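Local coordinates for protein putative angiotensinogen (Lampetra fluviatilis, PDB 5INW) that binds heparin, which promotes its inhibition of thrombin, and probably acts more generally as a serine protease inhibitor of the serpin kind, at residues A[83-88]-A[109-114]; A[149-154]-A[194-199]; A[174-179]-A[240-245]. The protein carries 1 engineered substitution. All blocks are in the same frame, centred on the assembly; numbering follows the deposited sequence.

How the contacts relate
From the N terminus, contact 1 closes first: it brings helix 110-122 back across helix 77-96 after a short connection holding strand 106-108. Contacts 2 and 3 follow it in series and cross each other, their segments alternating along the chain. Contact 2 brings the end of helix 186-196 onto helix 150-161, and contact 3 closes the longest of the three loops by pairing strands 168-179 and 238-251. Contact 1 meets contact 2 through apolar side chains and contact 3 through a buried polar link, while contacts 2 and 3 are joined by a hydrogen bond from the amide of N174 to the backbone of F196. Together they join the helical layer of the serpin body to its large central sheet.

Contact 1: residues A[83-88]-A[109-114]; sequences SAVNGL and SPLSIA
Two core helices of the serpin fold cross here almost at a right angle: the segments 83-88 and 110-114 run at 95° to each other, their axes 9.2 Å apart at closest approach. V85 and P110 mark the crossing, with their CA atoms 6.3 Å apart. V85 is the central side chain, its CB directed toward the other helix and its two methyls serving different partners. CG1 of V85, anti to the backbone N (chi1 166°), points into the angle between CB of P110 and CD2 of L111, 3.9 Å from each. CG2 of V85, beside the backbone N, instead leans to CB of A114 at 4.2 Å. The main chain takes part as well, since O of V85 lies 3.8 Å from CB of P110. One turn on, L88 has CG anti to its backbone N and brings CD2 to 4.0 Å from CB of A114, so this small methyl sits against both V85 and L88. L111 starts out facing away, and CD2 at the tip of its chain is what turns back to V85. No hydrogen bond joins the two segments; the side chains that meet are all apolar, and the contact is buried. The start of helix 110-122 is held separately: S109 is its N-cap, OG accepting a nearly straight bond (164°) from N of S112 at 3.2 Å. S109 OG is also bonded to O of I25 on the separate C-terminal peptide chain, and N86 uses both ends of its amide on that chain, at R22 and V24. S112 OG reaches T412 on strand 405-417, while F154 and L157 of helix 150-161 lie against V85 and L111, placing the crossing between sheet, peptide and a third helix.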
ATOM      1  N   SER A  83     -11.140  -5.347   5.817  1.00 64.70           N
ATOM      2  CA  SER A  83     -11.423  -4.117   6.622  1.00 64.33           C
ATOM      3  C   SER A  83     -10.489  -3.946   7.796  1.00 58.75           C
ATOM      4  O   SER A  83     -10.288  -2.832   8.218  1.00 55.63           O
ATOM      5  CB  SER A  83     -12.850  -4.101   7.145  1.00 66.44           C
ATOM      6  OG  SER A  83     -13.156  -5.385   7.643  1.00 72.35           O
ATOM      7  N   ALA A  84      -9.945  -5.053   8.310  1.00 56.00           N
ATOM      8  CA  ALA A  84      -8.890  -5.012   9.295  1.00 55.91           C
ATOM      9  C   ALA A  84      -7.681  -4.381   8.706  1.00 54.21           C
ATOM     10  O   ALA A  84      -7.069  -3.532   9.332  1.00 56.27           O
ATOM     11  CB  ALA A  84      -8.532  -6.407   9.797  1.00 57.96           C
ATOM     12  N   VAL A  85      -7.337  -4.831   7.504  1.00 53.26           N
ATOM     13  CA  VAL A  85      -6.160  -4.360   6.784  1.00 51.33           C
ATOM     14  C   VAL A  85      -6.390  -2.935   6.396  1.00 50.24           C
ATOM     15  O   VAL A  85      -5.502  -2.122   6.536  1.00 51.44           O
ATOM     16  CB  VAL A  85      -5.851  -5.241   5.552  1.00 52.11           C
ATOM     17  CG1 VAL A  85      -4.857  -4.599   4.622  1.00 52.83           C
ATOM     18  CG2 VAL A  85      -5.287  -6.570   6.012  1.00 52.93           C
ATOM     19  N   ASN A  86      -7.587  -2.619   5.930  1.00 49.39           N
ATOM     20  CA  ASN A  86      -7.925  -1.230   5.653  1.00 48.56           C
ATOM     21  C   ASN A  86      -7.823  -0.407   6.910  1.00 48.43           C
ATOM     22  O   ASN A  86      -7.268   0.689   6.876  1.00 50.12           O
ATOM     23  CB  ASN A  86      -9.324  -1.108   5.074  1.00 48.34           C
ATOM     24  CG  ASN A  86      -9.412  -1.689   3.704  1.00 48.29           C
ATOM     25  OD1 ASN A  86      -8.404  -2.064   3.075  1.00 48.49           O
ATOM     26  ND2 ASN A  86     -10.605  -1.800   3.230  1.00 50.65           N
ATOM     27  N   GLY A  87      -8.339  -0.947   8.014  1.00 47.21           N
ATOM     28  CA  GLY A  87      -8.257  -0.308   9.310  1.00 47.08           C
ATOM     29  C   GLY A  87      -6.837   0.076   9.676  1.00 46.04           C
ATOM     30  O   GLY A  87      -6.581   1.212  10.022  1.00 43.85           O
ATOM     31  N   LEU A  88      -5.922  -0.894   9.561  1.00 45.75           N
ATOM     32  CA  LEU A  88      -4.490  -0.666   9.689  1.00 45.29           C
ATOM     33  C   LEU A  88      -4.012   0.458   8.748  1.00 46.30           C
ATOM     34  O   LEU A  88      -3.263   1.312   9.171  1.00 46.42           O
ATOM     35  CB  LEU A  88      -3.716  -1.937   9.328  1.00 45.06           C
ATOM     36  CG  LEU A  88      -2.197  -1.876   9.472  1.00 44.87           C
ATOM     37  CD1 LEU A  88      -1.859  -2.124  10.927  1.00 47.36           C
ATOM     38  CD2 LEU A  88      -1.493  -2.897   8.611  1.00 44.74           C
ATOM     39  N   SER A 109       0.837   1.016   0.310  1.00 41.05           N
ATOM     40  CA  SER A 109      -0.060  -0.145   0.240  1.00 41.45           C
ATOM     41  C   SER A 109      -0.248  -0.790   1.607  1.00 40.04           C
ATOM     42  O   SER A 109       0.700  -1.314   2.176  1.00 38.35           O
ATOM     43  CB  SER A 109       0.514  -1.211  -0.699  1.00 41.81           C
ATOM     44  OG  SER A 109      -0.212  -2.442  -0.530  1.00 44.09           O
ATOM     45  N   PRO A 110      -1.467  -0.780   2.135  1.00 43.17           N
ATOM     46  CA  PRO A 110      -1.710  -1.497   3.404  1.00 43.53           C
ATOM     47  C   PRO A 110      -1.458  -2.972   3.337  1.00 42.27           C
ATOM     48  O   PRO A 110      -0.934  -3.503   4.303  1.00 45.67           O
ATOM     49  CB  PRO A 110      -3.189  -1.227   3.713  1.00 44.31           C
ATOM     50  CG  PRO A 110      -3.528   0.020   2.981  1.00 44.21           C
ATOM     51  CD  PRO A 110      -2.636   0.029   1.747  1.00 45.02           C
ATOM     52  N   LEU A 111      -1.782  -3.621   2.224  1.00 43.12           N
ATOM     53  CA  LEU A 111      -1.502  -5.067   2.057  1.00 44.91           C
ATOM     54  C   LEU A 111      -0.035  -5.447   2.170  1.00 41.78           C
ATOM     55  O   LEU A 111       0.292  -6.488   2.755  1.00 39.91           O
ATOM     56  CB  LEU A 111      -1.970  -5.576   0.694  1.00 48.06           C
ATOM     57  CG  LEU A 111      -3.469  -5.722   0.492  1.00 52.52           C
ATOM     58  CD1 LEU A 111      -3.681  -6.166  -0.940  1.00 54.27           C
ATOM     59  CD2 LEU A 111      -4.113  -6.722   1.438  1.00 54.06           C
ATOM     60  N   SER A 112       0.813  -4.641   1.526  1.00 39.71           N
ATOM     61  CA  SER A 112       2.237  -4.901   1.527  1.00 39.61           C
ATOM     62  C   SER A 112       2.749  -4.825   2.951  1.00 40.22           C
ATOM     63  O   SER A 112       3.480  -5.709   3.403  1.00 39.80           O
ATOM     64  CB  SER A 112       3.010  -3.902   0.670  1.00 38.38           C
ATOM     65  OG  SER A 112       4.385  -4.262   0.595  1.00 35.75           O
ATOM     66  N   ILE A 113       2.336  -3.776   3.651  1.00 37.88           N
ATOM     67  CA  ILE A 113       2.798  -3.593   4.987  1.00 37.38           C
ATOM     68  C   ILE A 113       2.233  -4.667   5.927  1.00 36.86           C
ATOM     69  O   ILE A 113       2.936  -5.173   6.807  1.00 35.05           O
ATOM     70  CB  ILE A 113       2.509  -2.177   5.504  1.00 38.63           C
ATOM     71  CG1 ILE A 113       3.253  -1.159   4.649  1.00 39.42           C
ATOM     72  CG2 ILE A 113       3.009  -2.023   6.959  1.00 39.89           C
ATOM     73  CD1 ILE A 113       2.887   0.297   4.942  1.00 39.46           C
ATOM     74  N   ALA A 114       0.964  -5.022   5.743  1.00 37.68           N
ATOM     75  CA  ALA A 114       0.346  -6.091   6.566  1.00 37.48           C
ATOM     76  C   ALA A 114       1.007  -7.456   6.336  1.00 38.36           C
ATOM     77  O   ALA A 114       1.129  -8.254   7.274  1.00 36.34           O
ATOM     78  CB  ALA A 114      -1.144  -6.178   6.316  1.00 38.09           C
TER

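Contact 2: residues A[149-154]-A[194-199]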
ATOM      1  N   LYS A 149      -6.103 -18.856  13.863  1.00111.09           N
ATOM      2  CA  LYS A 149      -6.766 -18.715  12.565  1.00109.31           C
ATOM      3  C   LYS A 149      -7.104 -17.254  12.089  1.00110.48           C
ATOM      4  O   LYS A 149      -7.813 -17.086  11.080  1.00105.21           O
ATOM      5  CB  LYS A 149      -7.998 -19.643  12.519  1.00102.91           C
ATOM      6  CG  LYS A 149      -7.610 -21.110  12.468  1.00 98.39           C
ATOM      7  CD  LYS A 149      -8.682 -21.956  11.811  1.00 97.98           C
ATOM      8  CE  LYS A 149      -8.409 -23.436  12.033  1.00 96.92           C
ATOM      9  NZ  LYS A 149      -9.169 -23.873  13.224  1.00 98.00           N
ATOM     10  N   SER A 150      -6.582 -16.213  12.764  1.00107.96           N
ATOM     11  CA  SER A 150      -6.685 -14.844  12.245  1.00105.04           C
ATOM     12  C   SER A 150      -5.964 -14.831  10.890  1.00105.08           C
ATOM     13  O   SER A 150      -6.603 -14.660   9.861  1.00107.13           O
ATOM     14  CB  SER A 150      -6.125 -13.783  13.213  1.00102.49           C
ATOM     15  OG  SER A 150      -7.110 -13.326  14.127  1.00104.10           O
ATOM     16  N   MET A 151      -4.662 -15.121  10.894  1.00104.31           N
ATOM     17  CA  MET A 151      -3.837 -15.091   9.671  1.00100.28           C
ATOM     18  C   MET A 151      -4.204 -16.104   8.565  1.00 91.21           C
ATOM     19  O   MET A 151      -3.728 -15.950   7.443  1.00 81.65           O
ATOM     20  CB  MET A 151      -2.326 -15.208  10.009  1.00105.38           C
ATOM     21  CG  MET A 151      -1.712 -13.938  10.589  1.00108.99           C
ATOM     22  SD  MET A 151       0.039 -14.083  10.984  1.00122.87           S
ATOM     23  CE  MET A 151       0.137 -15.263  12.349  1.00125.04           C
ATOM     24  N   LYS A 152      -5.004 -17.133   8.863  1.00 89.14           N
ATOM     25  CA  LYS A 152      -5.383 -18.120   7.831  1.00 85.95           C
ATOM     26  C   LYS A 152      -6.236 -17.474   6.731  1.00 84.79           C
ATOM     27  O   LYS A 152      -6.035 -17.804   5.570  1.00 76.55           O
ATOM     28  CB  LYS A 152      -6.078 -19.388   8.362  1.00 88.58           C
ATOM     29  CG  LYS A 152      -6.478 -20.341   7.216  1.00 92.15           C
ATOM     30  CD  LYS A 152      -6.865 -21.778   7.588  1.00 98.03           C
ATOM     31  CE  LYS A 152      -7.384 -22.536   6.364  1.00 99.46           C
ATOM     32  NZ  LYS A 152      -7.587 -23.994   6.576  1.00 98.51           N
ATOM     33  N   TYR A 153      -7.168 -16.569   7.094  1.00 85.24           N
ATOM     34  CA  TYR A 153      -8.061 -15.920   6.122  1.00 82.71           C
ATOM     35  C   TYR A 153      -7.373 -14.707   5.446  1.00 78.18           C
ATOM     36  O   TYR A 153      -7.861 -14.229   4.425  1.00 78.77           O
ATOM     37  CB  TYR A 153      -9.402 -15.502   6.733  1.00 87.23           C
ATOM     38  CG  TYR A 153     -10.063 -16.520   7.666  1.00 98.97           C
ATOM     39  CD1 TYR A 153     -10.792 -17.613   7.177  1.00102.07           C
ATOM     40  CD2 TYR A 153      -9.982 -16.360   9.066  1.00105.54           C
ATOM     41  CE1 TYR A 153     -11.399 -18.511   8.068  1.00108.40           C
ATOM     42  CE2 TYR A 153     -10.581 -17.250   9.955  1.00110.22           C
ATOM     43  CZ  TYR A 153     -11.284 -18.327   9.466  1.00112.83           C
ATOM     44  OH  TYR A 153     -11.855 -19.191  10.393  1.00113.87           O
ATOM     45  N   PHE A 154      -6.226 -14.264   5.971  1.00 71.63           N
ATOM     46  CA  PHE A 154      -5.327 -13.343   5.263  1.00 67.77           C
ATOM     47  C   PHE A 154      -4.725 -13.938   3.956  1.00 66.60           C
ATOM     48  O   PHE A 154      -4.646 -13.269   2.934  1.00 70.64           O
ATOM     49  CB  PHE A 154      -4.194 -12.889   6.202  1.00 68.69           C
ATOM     50  CG  PHE A 154      -3.342 -11.814   5.627  1.00 67.28           C
ATOM     51  CD1 PHE A 154      -3.856 -10.541   5.437  1.00 66.48           C
ATOM     52  CD2 PHE A 154      -2.036 -12.075   5.221  1.00 68.60           C
ATOM     53  CE1 PHE A 154      -3.086  -9.533   4.877  1.00 62.46           C
ATOM     54  CE2 PHE A 154      -1.260 -11.067   4.644  1.00 68.04           C
ATOM     55  CZ  PHE A 154      -1.786  -9.786   4.489  1.00 64.40           C
ATOM     56  N   HIS A 194       3.309 -21.671   4.197  1.00 62.51           N
ATOM     57  CA  HIS A 194       1.876 -21.929   4.011  1.00 66.60           C
ATOM     58  C   HIS A 194       1.036 -20.634   3.917  1.00 63.24           C
ATOM     59  O   HIS A 194       0.375 -20.408   2.931  1.00 68.50           O
ATOM     60  CB  HIS A 194       1.313 -22.946   5.062  1.00 74.41           C
ATOM     61  CG  HIS A 194       1.776 -24.367   4.828  1.00 84.59           C
ATOM     62  ND1 HIS A 194       2.535 -25.081   5.742  1.00 87.76           N
ATOM     63  CD2 HIS A 194       1.625 -25.186   3.757  1.00 89.40           C
ATOM     64  CE1 HIS A 194       2.807 -26.278   5.254  1.00 88.73           C
ATOM     65  NE2 HIS A 194       2.272 -26.366   4.049  1.00 91.75           N
ATOM     66  N   LEU A 195       1.108 -19.748   4.882  1.00 60.43           N
ATOM     67  CA  LEU A 195       0.346 -18.494   4.832  1.00 60.18           C
ATOM     68  C   LEU A 195       0.911 -17.357   3.941  1.00 57.91           C
ATOM     69  O   LEU A 195       0.139 -16.483   3.501  1.00 62.84           O
ATOM     70  CB  LEU A 195       0.223 -17.916   6.239  1.00 61.94           C
ATOM     71  CG  LEU A 195      -0.271 -18.830   7.352  1.00 63.22           C
ATOM     72  CD1 LEU A 195      -0.431 -17.996   8.618  1.00 61.76           C
ATOM     73  CD2 LEU A 195      -1.575 -19.537   6.955  1.00 65.37           C
ATOM     74  N   PHE A 196       2.232 -17.302   3.736  1.00 53.33           N
ATOM     75  CA  PHE A 196       2.858 -16.209   2.957  1.00 49.88           C
ATOM     76  C   PHE A 196       3.513 -16.648   1.616  1.00 47.10           C
ATOM     77  O   PHE A 196       3.954 -15.820   0.890  1.00 42.87           O
ATOM     78  CB  PHE A 196       3.817 -15.414   3.873  1.00 48.64           C
ATOM     79  CG  PHE A 196       3.156 -14.898   5.114  1.00 50.94           C
ATOM     80  CD1 PHE A 196       2.286 -13.783   5.074  1.00 51.29           C
ATOM     81  CD2 PHE A 196       3.331 -15.535   6.338  1.00 53.62           C
ATOM     82  CE1 PHE A 196       1.626 -13.324   6.212  1.00 48.29           C
ATOM     83  CE2 PHE A 196       2.683 -15.060   7.488  1.00 51.89           C
ATOM     84  CZ  PHE A 196       1.834 -13.963   7.412  1.00 49.29           C
ATOM     85  N   LYS A 197       3.538 -17.943   1.315  1.00 49.21           N
ATOM     86  CA  LYS A 197       4.079 -18.508   0.086  1.00 49.52           C
ATOM     87  C   LYS A 197       5.518 -18.237  -0.116  1.00 48.72           C
ATOM     88  O   LYS A 197       5.944 -18.067  -1.235  1.00 51.68           O
ATOM     89  CB  LYS A 197       3.306 -18.045  -1.133  1.00 50.65           C
ATOM     90  CG  LYS A 197       1.811 -18.177  -1.025  1.00 54.78           C
ATOM     91  CD  LYS A 197       1.309 -19.585  -1.279  1.00 58.91           C
ATOM     92  CE  LYS A 197       0.380 -20.029  -0.143  1.00 63.37           C
ATOM     93  NZ  LYS A 197      -0.515 -21.200  -0.452  1.00 67.70           N
ATOM     94  N   SER A 198       6.279 -18.140   0.956  1.00 51.35           N
ATOM     95  CA  SER A 198       7.716 -17.889   0.860  1.00 51.75           C
ATOM     96  C   SER A 198       8.461 -19.061   1.423  1.00 53.01           C
ATOM     97  O   SER A 198       8.206 -19.481   2.531  1.00 54.53           O
ATOM     98  CB  SER A 198       8.138 -16.663   1.650  1.00 52.58           C
ATOM     99  OG  SER A 198       9.541 -16.486   1.470  1.00 55.17           O
ATOM    100  N   ASN A 199       9.391 -19.589   0.648  1.00 56.26           N
ATOM    101  CA  ASN A 199      10.480 -20.382   1.196  1.00 58.18           C
ATOM    102  C   ASN A 199      11.580 -19.479   1.596  1.00 56.72           C
ATOM    103  O   ASN A 199      11.627 -18.355   1.126  1.00 62.97           O
ATOM    104  CB  ASN A 199      10.947 -21.441   0.249  1.00 60.74           C
ATOM    105  CG  ASN A 199      10.204 -22.745   0.479  1.00 66.26           C
ATOM    106  OD1 ASN A 199       9.288 -23.065  -0.259  1.00 66.49           O
ATOM    107  ND2 ASN A 199      10.566 -23.484   1.565  1.00 71.52           N
TER
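OG of S198 is the best-held polar atom, gripped twice: it donates to O of N199 at 2.8 Å, from above the carbonyl plane, and takes a weak bond from N of V176 in strand 168-179. Between 149-154 and 194-199 themselves no hydrogen bond forms, and the contact is carried by apolar groups and a sulfur. L195 sets its two methyls on neighbouring residues of 149-154, CD1 lying 3.6 Å from CB of M151 and CD2 4.2 Å from CA of K152. M151 is bent at its last torsion (chi3 -67°), with SD beside the F196 ring rather than over it. The sulfur stands 5.3 Å from the centroid of the F196 ring and 82° off the ring normal, with CZ of F196 its nearest ring atom at 4.0 Å. F154, its CG anti to the backbone N, meets the same rim: CE2 and CD2 both lie 4.0 Å from CE1 of F196, and the two side chains cross at about a right angle. CB of L195 lies over one face of the F196 ring, toward its rim. Beyond F196 the chain turns through K197, whose positive phi (61°) directs it from helix 186-196 to strand 200-203. Farther in, F154 touches I81 of helix 77-96 and F196 touches V119 of helix 110-122. The sulfur at the ring edge makes this a Met-aromatic contact, here part of the helical cluster that flanks the central sheet of a serpin.

Contact 3: residues A[174-179]-A[240-245]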
ATOM      1  N   ASN A 174       5.891 -12.422  -1.148  1.00 42.70           N
ATOM      2  CA  ASN A 174       6.750 -12.360   0.024  1.00 41.18           C
ATOM      3  C   ASN A 174       8.033 -13.158  -0.157  1.00 40.48           C
ATOM      4  O   ASN A 174       8.040 -14.235  -0.734  1.00 40.01           O
ATOM      5  CB  ASN A 174       6.060 -12.940   1.216  1.00 41.59           C
ATOM      6  CG  ASN A 174       4.748 -12.291   1.470  1.00 42.07           C
ATOM      7  OD1 ASN A 174       4.652 -11.078   1.761  1.00 44.06           O
ATOM      8  ND2 ASN A 174       3.709 -13.097   1.403  1.00 43.63           N
ATOM      9  N   VAL A 175       9.120 -12.622   0.376  1.00 41.59           N
ATOM     10  CA  VAL A 175      10.422 -13.286   0.356  1.00 44.01           C
ATOM     11  C   VAL A 175      11.080 -13.065   1.681  1.00 41.86           C
ATOM     12  O   VAL A 175      10.963 -11.968   2.234  1.00 43.96           O
ATOM     13  CB  VAL A 175      11.327 -12.760  -0.768  1.00 47.43           C
ATOM     14  CG1 VAL A 175      12.625 -13.546  -0.803  1.00 52.10           C
ATOM     15  CG2 VAL A 175      10.633 -12.936  -2.120  1.00 50.36           C
ATOM     16  N   VAL A 176      11.686 -14.118   2.225  1.00 39.89           N
ATOM     17  CA  VAL A 176      12.341 -14.046   3.500  1.00 39.71           C
ATOM     18  C   VAL A 176      13.759 -14.561   3.383  1.00 41.68           C
ATOM     19  O   VAL A 176      14.028 -15.754   3.089  1.00 43.70           O
ATOM     20  CB  VAL A 176      11.574 -14.829   4.588  1.00 40.71           C
ATOM     21  CG1 VAL A 176      12.340 -14.820   5.907  1.00 40.62           C
ATOM     22  CG2 VAL A 176      10.149 -14.258   4.784  1.00 40.57           C
ATOM     23  N   PHE A 177      14.695 -13.672   3.647  1.00 41.56           N
ATOM     24  CA  PHE A 177      16.105 -14.049   3.686  1.00 43.51           C
ATOM     25  C   PHE A 177      16.540 -14.268   5.131  1.00 42.83           C
ATOM     26  O   PHE A 177      16.141 -13.524   6.024  1.00 43.21           O
ATOM     27  CB  PHE A 177      16.948 -12.951   3.024  1.00 43.36           C
ATOM     28  CG  PHE A 177      16.567 -12.665   1.620  1.00 41.85           C
ATOM     29  CD1 PHE A 177      16.954 -13.526   0.603  1.00 40.30           C
ATOM     30  CD2 PHE A 177      15.793 -11.519   1.309  1.00 43.12           C
ATOM     31  CE1 PHE A 177      16.632 -13.267  -0.717  1.00 41.77           C
ATOM     32  CE2 PHE A 177      15.450 -11.245  -0.038  1.00 43.84           C
ATOM     33  CZ  PHE A 177      15.866 -12.142  -1.055  1.00 43.45           C
ATOM     34  N   SER A 178      17.421 -15.226   5.344  1.00 45.19           N
ATOM     35  CA  SER A 178      17.912 -15.553   6.683  1.00 46.69           C
ATOM     36  C   SER A 178      19.437 -15.702   6.707  1.00 48.19           C
ATOM     37  O   SER A 178      20.047 -16.183   5.739  1.00 43.98           O
ATOM     38  CB  SER A 178      17.206 -16.832   7.164  1.00 47.65           C
ATOM     39  OG  SER A 178      17.828 -17.379   8.302  1.00 50.99           O
ATOM     40  N   LYS A 179      20.039 -15.325   7.845  1.00 52.50           N
ATOM     41  CA  LYS A 179      21.513 -15.532   8.073  1.00 58.28           C
ATOM     42  C   LYS A 179      21.923 -16.983   7.886  1.00 59.17           C
ATOM     43  O   LYS A 179      21.223 -17.904   8.323  1.00 58.37           O
ATOM     44  CB  LYS A 179      21.944 -15.086   9.454  1.00 60.11           C
ATOM     45  CG  LYS A 179      23.424 -14.844   9.626  1.00 63.89           C
ATOM     46  CD  LYS A 179      23.714 -14.417  11.064  1.00 67.31           C
ATOM     47  CE  LYS A 179      24.966 -13.559  11.199  1.00 71.39           C
ATOM     48  NZ  LYS A 179      26.225 -14.340  11.054  1.00 74.60           N
ATOM     49  N   LEU A 240      17.854 -11.492   9.740  1.00 46.38           N
ATOM     50  CA  LEU A 240      16.878 -11.744   8.666  1.00 46.14           C
ATOM     51  C   LEU A 240      16.447 -10.465   7.991  1.00 44.84           C
ATOM     52  O   LEU A 240      16.550  -9.391   8.583  1.00 46.06           O
ATOM     53  CB  LEU A 240      15.603 -12.383   9.182  1.00 46.59           C
ATOM     54  CG  LEU A 240      15.657 -13.816   9.657  1.00 47.95           C
ATOM     55  CD1 LEU A 240      15.933 -13.820  11.165  1.00 49.25           C
ATOM     56  CD2 LEU A 240      14.347 -14.531   9.293  1.00 47.37           C
ATOM     57  N   VAL A 241      15.927 -10.618   6.770  1.00 42.92           N
ATOM     58  CA  VAL A 241      15.287  -9.548   6.021  1.00 40.36           C
ATOM     59  C   VAL A 241      14.010 -10.094   5.423  1.00 40.27           C
ATOM     60  O   VAL A 241      14.076 -11.068   4.711  1.00 44.89           O
ATOM     61  CB  VAL A 241      16.194  -9.053   4.888  1.00 38.73           C
ATOM     62  CG1 VAL A 241      15.513  -7.933   4.112  1.00 39.01           C
ATOM     63  CG2 VAL A 241      17.465  -8.539   5.491  1.00 39.70           C
ATOM     64  N   ILE A 242      12.875  -9.454   5.676  1.00 37.92           N
ATOM     65  CA  ILE A 242      11.567  -9.875   5.171  1.00 37.90           C
ATOM     66  C   ILE A 242      11.166  -8.866   4.137  1.00 36.49           C
ATOM     67  O   ILE A 242      11.368  -7.717   4.335  1.00 33.23           O
ATOM     68  CB  ILE A 242      10.510  -9.838   6.299  1.00 37.88           C
ATOM     69  CG1 ILE A 242      10.815 -10.945   7.321  1.00 39.65           C
ATOM     70  CG2 ILE A 242       9.089 -10.016   5.790  1.00 37.08           C
ATOM     71  CD1 ILE A 242      10.177 -10.715   8.672  1.00 39.54           C
ATOM     72  N   VAL A 243      10.585  -9.325   3.043  1.00 37.85           N
ATOM     73  CA  VAL A 243      10.248  -8.459   1.899  1.00 38.09           C
ATOM     74  C   VAL A 243       8.861  -8.796   1.414  1.00 38.12           C
ATOM     75  O   VAL A 243       8.536  -9.955   1.182  1.00 40.23           O
ATOM     76  CB  VAL A 243      11.218  -8.707   0.723  1.00 38.35           C
ATOM     77  CG1 VAL A 243      10.692  -8.100  -0.559  1.00 37.57           C
ATOM     78  CG2 VAL A 243      12.601  -8.205   1.081  1.00 39.13           C
ATOM     79  N   ASN A 244       8.029  -7.790   1.295  1.00 38.53           N
ATOM     80  CA  ASN A 244       6.833  -7.901   0.473  1.00 39.57           C
ATOM     81  C   ASN A 244       6.991  -6.906  -0.662  1.00 38.50           C
ATOM     82  O   ASN A 244       7.394  -5.759  -0.462  1.00 37.52           O
ATOM     83  CB  ASN A 244       5.537  -7.546   1.220  1.00 39.31           C
ATOM     84  CG  ASN A 244       4.361  -7.599   0.313  1.00 39.51           C
ATOM     85  OD1 ASN A 244       4.052  -6.638  -0.390  1.00 38.80           O
ATOM     86  ND2 ASN A 244       3.790  -8.780   0.185  1.00 40.63           N
ATOM     87  N   VAL A 245       6.619  -7.363  -1.832  1.00 38.81           N
ATOM     88  CA  VAL A 245       6.314  -6.479  -2.935  1.00 40.45           C
ATOM     89  C   VAL A 245       4.910  -6.759  -3.458  1.00 41.31           C
ATOM     90  O   VAL A 245       4.445  -7.884  -3.431  1.00 39.90           O
ATOM     91  CB  VAL A 245       7.302  -6.625  -4.094  1.00 40.09           C
ATOM     92  CG1 VAL A 245       8.687  -6.497  -3.546  1.00 41.08           C
ATOM     93  CG2 VAL A 245       7.132  -7.960  -4.790  1.00 40.65           C
TER
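Strands 174-179 and 240-245 pair antiparallel at 166°, their axes 4.7 Å apart. In the hydrogen-bonded pair V175 with V243, N of each residue donates to O of the other at 2.8 Å. F177 with V241 is the second such pair, F177 N to V241 O at 2.9 Å and V241 N to F177 O at 3.0 Å. On the face bearing V176, L240 and I242, CG1 of V176 meets CD2 of L240 at 3.9 Å, and I242 continues onto V119 and V120 of helix 110-122. On the other face, which helix 208-221 covers, F177 offers CE2, at its ring edge, to CG2 of V243 at 4.3 Å, while CG1 of V175 lies over one ring face toward the rim.

N174 and N244 link the strands through their amides on the face toward helix 110-122. ND2 of N244 donates to OD1 of N174 at 2.9 Å along a nearly straight line (175°), within its own amide plane but above the carbonyl plane of N174, the two amides being turned 53° apart. OD1 of N244 accepts from OG of S112, and ND2 of N174 donates to O of F196. An alanine in place of N174 would lose both amide bonds and would probably leave ND2 of N244 and O of F196 poorly satisfied. Each amide thus uses both its ends, and a polar chain from S112 through N244 and N174 to F196 ties two helices to these strands of the central serpin sheet.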